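Local structure of long form salivary protein D7L1 (Anopheles stephensi, 3NHI) at residues Arg198-Thr203 / Ser236-Tyr241. The protein binds and sequesters cysteinyl leukotrienes and thromboxane A2 analogues, thereby countering the host response while the female mosquito takes blood. Numbering follows the deposited sequence.
Sequences RYMDDT and SEAYDY
Met200 reaches Ala238 and Tyr241 because its CG lies anti to its own carbonyl carbon (chi1 -61°) and the chain stays extended through chi2, then bends at the sulfur (chi3 81°). The outstretched arm brings SD to 3.6 Å from Ala238 CA and 3.8 Å from Ala238 CB, against the first turn of helix 238-246. Beyond the bend, the methyl CE meets the Tyr241 ring at its edge, near the ring plane, 4.0 Å from CE1, and comes within 3.5 Å of the backbone Ser236 O. SD itself sits 5.4 Å from the Tyr241 centroid, an oblique Met-aromatic contact, and the two side chains cross at roughly a right angle. One thioether thus makes nearly all of this small, largely apolar contact. Asp201 OD2 accepts from Thr203 N, which lies above the carboxylate plane, closing an Asx turn, and uses the syn lone pair of OD2 for Thr203 OG1; at N-cap Glu237, the backbone N donates to Asp240 OD2 at 3.0 Å. Away from the eicosanoid pocket, in the PBP/GOBP-family region, Met200 joins the two-stranded hairpin 200-201/204-205 to the start of helix 238-246, while Phe194 of helix 184-196 touches both Ala238 and Tyr241.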
loop_
_atom_site.group_PDB
_atom_site.type_symbol
_atom_site.label_atom_id
_atom_site.label_comp_id
_atom_site.label_asym_id
_atom_site.label_seq_id
_atom_site.Cartn_x
_atom_site.Cartn_y
_atom_site.Cartn_z
ATOM N N ARG A 198 2.243 -0.308 -6.429
ATOM C CA ARG A 198 2.020 1.139 -6.588
ATOM C C ARG A 198 3.068 1.799 -7.487
ATOM O O ARG A 198 3.298 3.002 -7.416
ATOM C CB ARG A 198 1.898 1.828 -5.219
ATOM C CG ARG A 198 0.492 1.746 -4.585
ATOM C CD ARG A 198 0.033 0.313 -4.226
ATOM N NE ARG A 198 -1.201 0.356 -3.441
ATOM C CZ ARG A 198 -1.817 -0.707 -2.927
ATOM N NH1 ARG A 198 -1.320 -1.929 -3.098
ATOM N NH2 ARG A 198 -2.928 -0.550 -2.219
ATOM N N TYR A 199 3.690 0.995 -8.343
ATOM C CA TYR A 199 4.509 1.516 -9.450
ATOM C C TYR A 199 3.658 2.288 -10.456
ATOM O O TYR A 199 4.152 3.186 -11.149
ATOM C CB TYR A 199 5.163 0.361 -10.202
ATOM C CG TYR A 199 6.356 -0.302 -9.565
ATOM C CD1 TYR A 199 6.798 0.016 -8.263
ATOM C CD2 TYR A 199 7.044 -1.285 -10.267
ATOM C CE1 TYR A 199 7.909 -0.616 -7.711
ATOM C CE2 TYR A 199 8.142 -1.924 -9.729
ATOM C CZ TYR A 199 8.584 -1.591 -8.460
ATOM O OH TYR A 199 9.685 -2.251 -7.948
ATOM N N MET A 200 2.399 1.885 -10.591
ATOM C CA MET A 200 1.456 2.520 -11.494
ATOM C C MET A 200 0.092 2.532 -10.850
ATOM O O MET A 200 -0.221 1.668 -10.027
ATOM C CB MET A 200 1.359 1.751 -12.820
ATOM C CG MET A 200 2.658 1.671 -13.579
ATOM S SD MET A 200 2.529 0.822 -15.164
ATOM C CE MET A 200 1.873 2.142 -16.180
ATOM N N ASP A 201 -0.712 3.518 -11.218
ATOM C CA ASP A 201 -2.116 3.553 -10.815
ATOM C C ASP A 201 -2.925 4.128 -11.963
ATOM O O ASP A 201 -2.435 4.184 -13.086
ATOM C CB ASP A 201 -2.308 4.294 -9.477
ATOM C CG ASP A 201 -2.037 5.793 -9.555
ATOM O OD1 ASP A 201 -2.079 6.419 -8.472
ATOM O OD2 ASP A 201 -1.797 6.350 -10.646
ATOM N N ASP A 202 -4.157 4.554 -11.690
ATOM C CA ASP A 202 -5.016 5.100 -12.743
ATOM C C ASP A 202 -4.458 6.374 -13.409
ATOM O O ASP A 202 -4.871 6.735 -14.514
ATOM C CB ASP A 202 -6.448 5.323 -12.223
ATOM C CG ASP A 202 -7.212 4.016 -12.004
ATOM O OD1 ASP A 202 -6.752 2.949 -12.463
ATOM O OD2 ASP A 202 -8.293 4.066 -11.369
ATOM N N THR A 203 -3.497 7.026 -12.754
ATOM C CA THR A 203 -2.863 8.234 -13.296
ATOM C C THR A 203 -1.558 7.938 -14.050
ATOM O O THR A 203 -0.901 8.858 -14.555
ATOM C CB THR A 203 -2.594 9.288 -12.193
ATOM O OG1 THR A 203 -1.398 8.947 -11.468
ATOM C CG2 THR A 203 -3.773 9.379 -11.238
ATOM N N SER A 236 3.989 2.333 -22.710
ATOM C CA SER A 236 3.519 2.856 -21.442
ATOM C C SER A 236 2.765 1.808 -20.628
ATOM O O SER A 236 2.113 2.144 -19.640
ATOM C CB SER A 236 2.654 4.101 -21.668
ATOM O OG SER A 236 1.473 3.764 -22.367
ATOM N N GLU A 237 2.876 0.542 -21.030
ATOM C CA GLU A 237 2.297 -0.550 -20.248
ATOM C C GLU A 237 3.285 -1.010 -19.191
ATOM O O GLU A 237 4.503 -0.894 -19.377
ATOM C CB GLU A 237 1.911 -1.726 -21.145
ATOM C CG GLU A 237 0.858 -1.350 -22.178
ATOM C CD GLU A 237 0.450 -2.480 -23.103
ATOM O OE1 GLU A 237 0.949 -3.619 -22.955
ATOM O OE2 GLU A 237 -0.384 -2.212 -23.998
ATOM N N ALA A 238 2.763 -1.537 -18.081
ATOM C CA ALA A 238 3.609 -2.108 -17.041
ATOM C C ALA A 238 4.679 -3.034 -17.619
ATOM O O ALA A 238 5.856 -2.911 -17.283
ATOM C CB ALA A 238 2.767 -2.847 -16.018
ATOM N N TYR A 239 4.267 -3.950 -18.499
ATOM C CA TYR A 239 5.203 -4.887 -19.116
ATOM C C TYR A 239 6.329 -4.199 -19.872
ATOM O O TYR A 239 7.473 -4.657 -19.817
ATOM C CB TYR A 239 4.479 -5.885 -20.024
ATOM C CG TYR A 239 5.411 -6.946 -20.551
ATOM C CD1 TYR A 239 5.918 -7.936 -19.700
ATOM C CD2 TYR A 239 5.827 -6.936 -21.879
ATOM C CE1 TYR A 239 6.789 -8.914 -20.167
ATOM C CE2 TYR A 239 6.689 -7.907 -22.357
ATOM C CZ TYR A 239 7.173 -8.890 -21.494
ATOM O OH TYR A 239 8.045 -9.845 -21.959
ATOM N N ASP A 240 6.019 -3.088 -20.540
ATOM C CA ASP A 240 7.052 -2.324 -21.248
ATOM C C ASP A 240 8.137 -1.821 -20.309
ATOM O O ASP A 240 9.331 -1.984 -20.591
ATOM C CB ASP A 240 6.443 -1.170 -22.036
ATOM C CG ASP A 240 5.417 -1.634 -23.048
ATOM O OD1 ASP A 240 5.668 -2.649 -23.734
ATOM O OD2 ASP A 240 4.368 -0.975 -23.161
ATOM N N TYR A 241 7.731 -1.239 -19.177
ATOM C CA TYR A 241 8.693 -0.738 -18.192
ATOM C C TYR A 241 9.508 -1.859 -17.568
ATOM O O TYR A 241 10.711 -1.734 -17.387
ATOM C CB TYR A 241 7.993 0.087 -17.108
ATOM C CG TYR A 241 7.327 1.329 -17.650
ATOM C CD1 TYR A 241 5.947 1.479 -17.578
ATOM C CD2 TYR A 241 8.074 2.327 -18.266
ATOM C CE1 TYR A 241 5.322 2.605 -18.099
ATOM C CE2 TYR A 241 7.464 3.467 -18.773
ATOM C CZ TYR A 241 6.087 3.602 -18.679
ATOM O OH TYR A 241 5.460 4.718 -19.197
#